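Local coordinates for Dps family protein (Staphylococcus aureus subsp. aureus, PDB 2D5K) that probably oxidises and stores iron inside a hollow shell of twelve subunits and, as a Dps (MrgA) protein of the ferritin clan, is linked to nucleoid compaction, at residues B[89-92]-B[93-96]; B[98-101]-B[102-106]; B[139-142]-B[143-147]. All blocks are in the same frame, centred on the assembly; numbering follows the deposited sequence.

Contact 1: residues B[89-92]-B[93-96]; sequences GYSA and EQMV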
# COMPACT_ATOMS: atom_id res chain seq x y z
N GLY B 89 -7.94 -18.67 37.35
CA GLY B 89 -6.64 -19.24 37.67
C GLY B 89 -5.95 -20.16 36.68
O GLY B 89 -5.24 -21.08 37.08
N TYR B 90 -6.14 -19.92 35.39
CA TYR B 90 -5.51 -20.75 34.37
C TYR B 90 -4.11 -20.26 34.00
O TYR B 90 -3.89 -19.07 33.81
CB TYR B 90 -6.38 -20.80 33.11
CG TYR B 90 -7.42 -21.89 33.12
CD1 TYR B 90 -8.15 -22.18 34.28
CD2 TYR B 90 -7.69 -22.63 31.97
CE1 TYR B 90 -9.13 -23.18 34.28
CE2 TYR B 90 -8.66 -23.63 31.97
CZ TYR B 90 -9.38 -23.90 33.13
OH TYR B 90 -10.34 -24.89 33.12
N SER B 91 -3.16 -21.19 33.92
CA SER B 91 -1.80 -20.86 33.53
C SER B 91 -1.83 -20.86 32.00
O SER B 91 -2.80 -21.34 31.41
CB SER B 91 -0.83 -21.94 34.00
OG SER B 91 -1.07 -23.16 33.32
N ALA B 92 -0.79 -20.34 31.37
CA ALA B 92 -0.74 -20.31 29.91
C ALA B 92 -0.89 -21.72 29.35
O ALA B 92 -1.62 -21.95 28.39
CB ALA B 92 0.58 -19.71 29.44
N GLU B 93 -0.21 -22.68 29.97
CA GLU B 93 -0.28 -24.06 29.53
C GLU B 93 -1.71 -24.60 29.62
O GLU B 93 -2.19 -25.26 28.70
CB GLU B 93 0.67 -24.93 30.36
CG GLU B 93 0.74 -26.37 29.90
CD GLU B 93 0.20 -27.34 30.93
OE1 GLU B 93 -0.94 -27.14 31.40
OE2 GLU B 93 0.92 -28.31 31.27
N GLN B 94 -2.39 -24.30 30.72
CA GLN B 94 -3.76 -24.78 30.90
C GLN B 94 -4.71 -24.12 29.90
O GLN B 94 -5.69 -24.73 29.48
CB GLN B 94 -4.23 -24.50 32.33
CG GLN B 94 -3.41 -25.23 33.38
CD GLN B 94 -3.79 -24.87 34.80
OE1 GLN B 94 -4.03 -23.70 35.11
NE2 GLN B 94 -3.85 -25.87 35.68
N MET B 95 -4.40 -22.89 29.51
CA MET B 95 -5.24 -22.21 28.53
C MET B 95 -5.12 -22.91 27.18
O MET B 95 -6.12 -23.19 26.52
CB MET B 95 -4.81 -20.75 28.38
CG MET B 95 -5.05 -19.89 29.61
SD MET B 95 -4.47 -18.21 29.34
CE MET B 95 -5.24 -17.37 30.74
N VAL B 96 -3.88 -23.19 26.78
CA VAL B 96 -3.65 -23.85 25.50
C VAL B 96 -4.23 -25.26 25.53
O VAL B 96 -4.79 -25.73 24.54
CB VAL B 96 -2.15 -23.88 25.15
CG1 VAL B 96 -1.93 -24.62 23.84
CG2 VAL B 96 -1.62 -22.46 25.05
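A capping box between Ser-91 and Gln-94 starts helix 92-120, where the loop that follows helix 74-80 turns into it. Ser-91 is the N-cap: its OG accepts from Gln-94 N at 3.1 Å, meeting an amide that has no preceding helical carbonyl to bind. The return bond runs from Ser-91 N to Gln-94 OE1, 2.9 Å long with an N-H...O angle of 161°. Serine suits the place because its short hydroxyl, held between its own backbone N and carbonyl carbon (chi1 67°), is turned forward to the amide of Gln-94. Glutamine is long enough to return to the N-cap amide, and its CG lies against Ser-91 OG. The regular helical pattern then begins, with Met-95 N on Ser-91 O at 2.9 Å and Val-96 N on Ala-92 O at 3.0 Å. Just before the cap, Tyr-90 crosses Gln-94 at about a right angle, its CD2 3.9 Å from Gln-94 CB, while its CB rests on Met-95 CG. The tyrosine hydroxyl goes on to bond Glu-98. Gly-89, with positive phi, suits the bend of the loop. Met-95 packs on Phe-29 and Tyr-32 of helix 5-32 and Phe-45 of helix 38-65, whereas Val-96 faces helix 123-147.

Contact 2: residues B[98-101]-B[102-106]; sequences ELSQ and DFTNI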
# COMPACT_ATOMS: atom_id res chain seq x y z
N GLU B 98 -6.86 -26.28 27.22
CA GLU B 98 -8.30 -26.20 27.08
C GLU B 98 -8.72 -25.84 25.66
O GLU B 98 -9.68 -26.39 25.13
CB GLU B 98 -8.92 -25.19 28.05
CG GLU B 98 -10.44 -25.18 27.97
CD GLU B 98 -11.10 -24.60 29.20
OE1 GLU B 98 -10.82 -25.09 30.31
OE2 GLU B 98 -11.91 -23.66 29.05
N LEU B 99 -8.00 -24.92 25.03
CA LEU B 99 -8.34 -24.55 23.66
C LEU B 99 -8.15 -25.78 22.77
O LEU B 99 -8.95 -26.02 21.86
CB LEU B 99 -7.46 -23.41 23.16
CG LEU B 99 -7.75 -22.04 23.77
CD1 LEU B 99 -6.76 -21.02 23.21
CD2 LEU B 99 -9.18 -21.62 23.46
N SER B 100 -7.11 -26.56 23.03
CA SER B 100 -6.88 -27.75 22.23
C SER B 100 -8.06 -28.71 22.38
O SER B 100 -8.54 -29.26 21.39
CB SER B 100 -5.59 -28.46 22.64
OG SER B 100 -5.40 -29.63 21.86
N GLN B 101 -8.52 -28.91 23.61
CA GLN B 101 -9.66 -29.79 23.82
C GLN B 101 -10.90 -29.22 23.12
O GLN B 101 -11.68 -29.97 22.55
CB GLN B 101 -9.95 -29.97 25.31
CG GLN B 101 -11.03 -31.02 25.59
CD GLN B 101 -10.65 -32.41 25.09
OE1 GLN B 101 -9.64 -32.97 25.51
NE2 GLN B 101 -11.45 -32.96 24.19
N ASP B 102 -11.07 -27.91 23.18
CA ASP B 102 -12.22 -27.29 22.51
C ASP B 102 -12.13 -27.54 21.00
O ASP B 102 -13.12 -27.91 20.37
CB ASP B 102 -12.27 -25.77 22.74
CG ASP B 102 -12.77 -25.41 24.13
OD1 ASP B 102 -13.56 -26.19 24.70
OD2 ASP B 102 -12.41 -24.33 24.63
N PHE B 103 -10.95 -27.32 20.44
CA PHE B 103 -10.77 -27.52 19.00
C PHE B 103 -10.96 -28.98 18.60
O PHE B 103 -11.47 -29.26 17.51
CB PHE B 103 -9.41 -26.98 18.57
CG PHE B 103 -9.40 -25.48 18.39
CD1 PHE B 103 -9.98 -24.64 19.34
CD2 PHE B 103 -8.83 -24.90 17.26
CE1 PHE B 103 -9.99 -23.26 19.18
CE2 PHE B 103 -8.83 -23.52 17.09
CZ PHE B 103 -9.41 -22.69 18.05
N THR B 104 -10.57 -29.90 19.47
CA THR B 104 -10.76 -31.31 19.18
C THR B 104 -12.26 -31.59 19.16
O THR B 104 -12.77 -32.28 18.27
CB THR B 104 -10.10 -32.20 20.27
OG1 THR B 104 -8.67 -32.14 20.13
CG2 THR B 104 -10.56 -33.66 20.14
N ASN B 105 -12.98 -31.03 20.13
CA ASN B 105 -14.43 -31.23 20.21
C ASN B 105 -15.15 -30.62 19.02
O ASN B 105 -16.06 -31.23 18.46
CB ASN B 105 -14.99 -30.61 21.50
CG ASN B 105 -14.49 -31.31 22.75
OD1 ASN B 105 -14.02 -32.45 22.69
ND2 ASN B 105 -14.59 -30.63 23.88
N ILE B 106 -14.75 -29.41 18.64
CA ILE B 106 -15.36 -28.73 17.51
C ILE B 106 -15.09 -29.48 16.20
O ILE B 106 -15.99 -29.65 15.38
CB ILE B 106 -14.83 -27.29 17.40
CG1 ILE B 106 -15.36 -26.47 18.58
CG2 ILE B 106 -15.25 -26.66 16.06
CD1 ILE B 106 -14.66 -25.14 18.79
O HOH W 1 -7.22 -32.32 22.39
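Gln-101 and Asn-105, one turn apart on helix 92-120, join their side-chain amides: Gln-101 NE2 donates to Asn-105 OD1 at 3.0 Å. The acceptor lies in the amide plane of Gln-101, but the donor stands 40° out of the carbonyl plane of Asn-105, the two amides being turned 41° apart. Gln-101 reaches this position by bending at chi2 (61°), which folds its amide along the helix toward the next turn; two polar amides suit this more exposed side. The backbone bond of the same pair, Asn-105 N to Gln-101 O, is 2.9 Å. Phe-103 N bonds Leu-99 O at 2.8 Å, and the phenylalanine ring lies close to the same carbonyl, with CD1 3.1 Å from Leu-99 O. On another side Glu-98 and Asp-102 bring like charges near, Glu-98 OE2 being 4.5 Å from Asp-102 OD2. Lys-25 forms a salt bridge with each and probably offsets their repulsion. A water joins Ser-100 and Thr-104, giving a proton to Ser-100 OG at 3.3 Å and lying 2.7 Å from Thr-104 OG1. From helix 123-147, Asn-140 holds both hydroxyls, OD1 pairing with Ser-100 OG and ND2 with Thr-104 OG1, so small polar residues fit where two helices come close. Leu-99 meets Leu-26 and Phe-29 of helix 5-32, and Phe-103 sets its ring edge-to-face with Phe-143 of helix 123-147, leaving this stretch wedged between two helices of the bundle.

Contact 3: residues B[139-142]-B[143-147]; sequences HNWM and FKSYL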
# COMPACT_ATOMS: atom_id res chain seq x y z
N HIS B 139 -4.76 -25.22 13.68
CA HIS B 139 -4.46 -24.58 14.96
C HIS B 139 -4.24 -25.63 16.04
O HIS B 139 -3.36 -25.48 16.89
CB HIS B 139 -5.62 -23.68 15.40
CG HIS B 139 -5.76 -22.43 14.59
ND1 HIS B 139 -4.73 -21.52 14.45
CD2 HIS B 139 -6.81 -21.92 13.90
CE1 HIS B 139 -5.15 -20.50 13.71
NE2 HIS B 139 -6.40 -20.72 13.37
N ASN B 140 -5.05 -26.68 16.02
CA ASN B 140 -4.92 -27.72 17.04
C ASN B 140 -3.55 -28.38 16.98
O ASN B 140 -2.96 -28.68 18.01
CB ASN B 140 -6.03 -28.76 16.89
CG ASN B 140 -6.39 -29.41 18.21
OD1 ASN B 140 -5.86 -29.04 19.26
ND2 ASN B 140 -7.29 -30.38 18.17
N TRP B 141 -3.03 -28.61 15.77
CA TRP B 141 -1.71 -29.20 15.65
C TRP B 141 -0.71 -28.26 16.32
O TRP B 141 0.18 -28.70 17.05
CB TRP B 141 -1.33 -29.41 14.17
CG TRP B 141 0.14 -29.29 13.92
CD1 TRP B 141 1.14 -30.02 14.51
CD2 TRP B 141 0.79 -28.31 13.10
NE1 TRP B 141 2.37 -29.54 14.11
CE2 TRP B 141 2.19 -28.50 13.25
CE3 TRP B 141 0.33 -27.30 12.25
CZ2 TRP B 141 3.12 -27.70 12.58
CZ3 TRP B 141 1.27 -26.50 11.59
CH2 TRP B 141 2.64 -26.71 11.76
N MET B 142 -0.85 -26.96 16.08
CA MET B 142 0.05 -25.99 16.69
C MET B 142 -0.06 -26.01 18.21
O MET B 142 0.95 -25.98 18.91
CB MET B 142 -0.23 -24.58 16.15
CG MET B 142 -0.03 -24.46 14.64
SD MET B 142 -0.25 -22.78 14.06
CE MET B 142 0.20 -22.97 12.33
N PHE B 143 -1.29 -26.07 18.74
CA PHE B 143 -1.48 -26.11 20.19
C PHE B 143 -0.79 -27.34 20.77
O PHE B 143 -0.06 -27.24 21.76
CB PHE B 143 -2.97 -26.18 20.57
CG PHE B 143 -3.78 -25.00 20.12
CD1 PHE B 143 -3.22 -23.73 20.02
CD2 PHE B 143 -5.13 -25.16 19.81
CE1 PHE B 143 -3.99 -22.63 19.63
CE2 PHE B 143 -5.91 -24.06 19.42
CZ PHE B 143 -5.34 -22.80 19.32
N LYS B 144 -1.03 -28.49 20.16
CA LYS B 144 -0.44 -29.74 20.63
C LYS B 144 1.08 -29.71 20.56
O LYS B 144 1.76 -30.31 21.40
CB LYS B 144 -0.98 -30.92 19.83
CG LYS B 144 -2.46 -31.17 20.04
CD LYS B 144 -2.94 -32.32 19.17
CE LYS B 144 -4.43 -32.58 19.36
NZ LYS B 144 -4.87 -33.73 18.51
N SER B 145 1.63 -29.03 19.56
CA SER B 145 3.07 -28.94 19.42
C SER B 145 3.62 -28.05 20.53
O SER B 145 4.64 -28.37 21.15
CB SER B 145 3.45 -28.35 18.05
OG SER B 145 3.09 -29.26 17.01
N TYR B 146 2.93 -26.95 20.80
CA TYR B 146 3.33 -26.04 21.87
C TYR B 146 3.34 -26.78 23.21
O TYR B 146 4.22 -26.57 24.04
CB TYR B 146 2.36 -24.86 21.94
CG TYR B 146 2.57 -23.95 23.14
CD1 TYR B 146 3.45 -22.87 23.07
CD2 TYR B 146 1.90 -24.18 24.34
CE1 TYR B 146 3.66 -22.05 24.18
CE2 TYR B 146 2.10 -23.36 25.45
CZ TYR B 146 2.98 -22.30 25.36
OH TYR B 146 3.19 -21.49 26.46
N LEU B 147 2.35 -27.64 23.39
CA LEU B 147 2.19 -28.41 24.63
C LEU B 147 3.10 -29.62 24.79
O LEU B 147 3.23 -30.16 25.89
CB LEU B 147 0.73 -28.87 24.76
CG LEU B 147 -0.31 -27.76 24.93
CD1 LEU B 147 -1.71 -28.33 24.78
CD2 LEU B 147 -0.13 -27.10 26.29
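Near the C-terminal end of helix 123-147, the final helix of the ferritin-like four-helix bundle, residues 139-142 meet 143-147, and side chains add to the i to i+4 backbone bonds, as Ser-145 OG does by bonding Trp-141 O. That oxygen takes two donors: Ser-145 N lies 2.9 Å and Ser-145 OG 3.0 Å from Trp-141 O. They approach from opposite faces of the carbonyl plane, the hydroxyl standing 39° out of it. Serine suits the place because its hydroxyl, beside its own backbone N (chi1 -67°), can fold back on the preceding turn and satisfy itself within a buried surface. The indole of Trp-141 lies alongside, with NE1 3.0 Å from Ser-145 OG, although the angle is too poor for a hydrogen bond. Met-142 CG covers one face of the same indole near its rim.

On the bundle side, Phe-143 lays a ring face over His-139 O, which sits 3.3 Å above the ring plane toward its rim, while the N of Phe-143 bonds that oxygen at 2.8 Å. The far end of the ring meets His-139 CB, 4.0 Å from CZ, so a flat apolar group covers the turn below it. Lys-144, its chain fully extended, runs back beside Asn-140, bringing CE 3.8 Å from Asn-140 ND2. The asparagine's two-sided amide suits a place facing Ser-100 on helix 92-120.

His-139 NE2 bonds Glu-51, and Phe-143 packs on Leu-48, both on helix 38-65. Another part of the helix surface faces the assembly: Trp-141 meets the ring of His-42 and the side chain of Trp-31 of a neighbouring subunit, and Met-142 packs on Phe-38 of that subunit. The segment thus lies between helices 38-65 and 92-120 of its own chain on one side and a neighbouring subunit on another.

Contacts 1 and 2 lie in series on helix 92-120, while contact 3 belongs to helix 123-147, which follows it in the chain. Contact 1, about 18 Å from the chain centre, is partly buried and uses a serine and a glutamine to cap backbone amides at the helix start. Contact 2, the most central at about 8 Å, mixes charge, amides and a water. Contact 3 is the most buried of the three although it lies about 15 Å out, because large aromatic side chains and a broader interface with other subunits cover it. Contact 1 touches another subunit through one residue, and contact 2 touches none. Val-96 packing on Phe-143 and Leu-147 joins contacts 1 and 3.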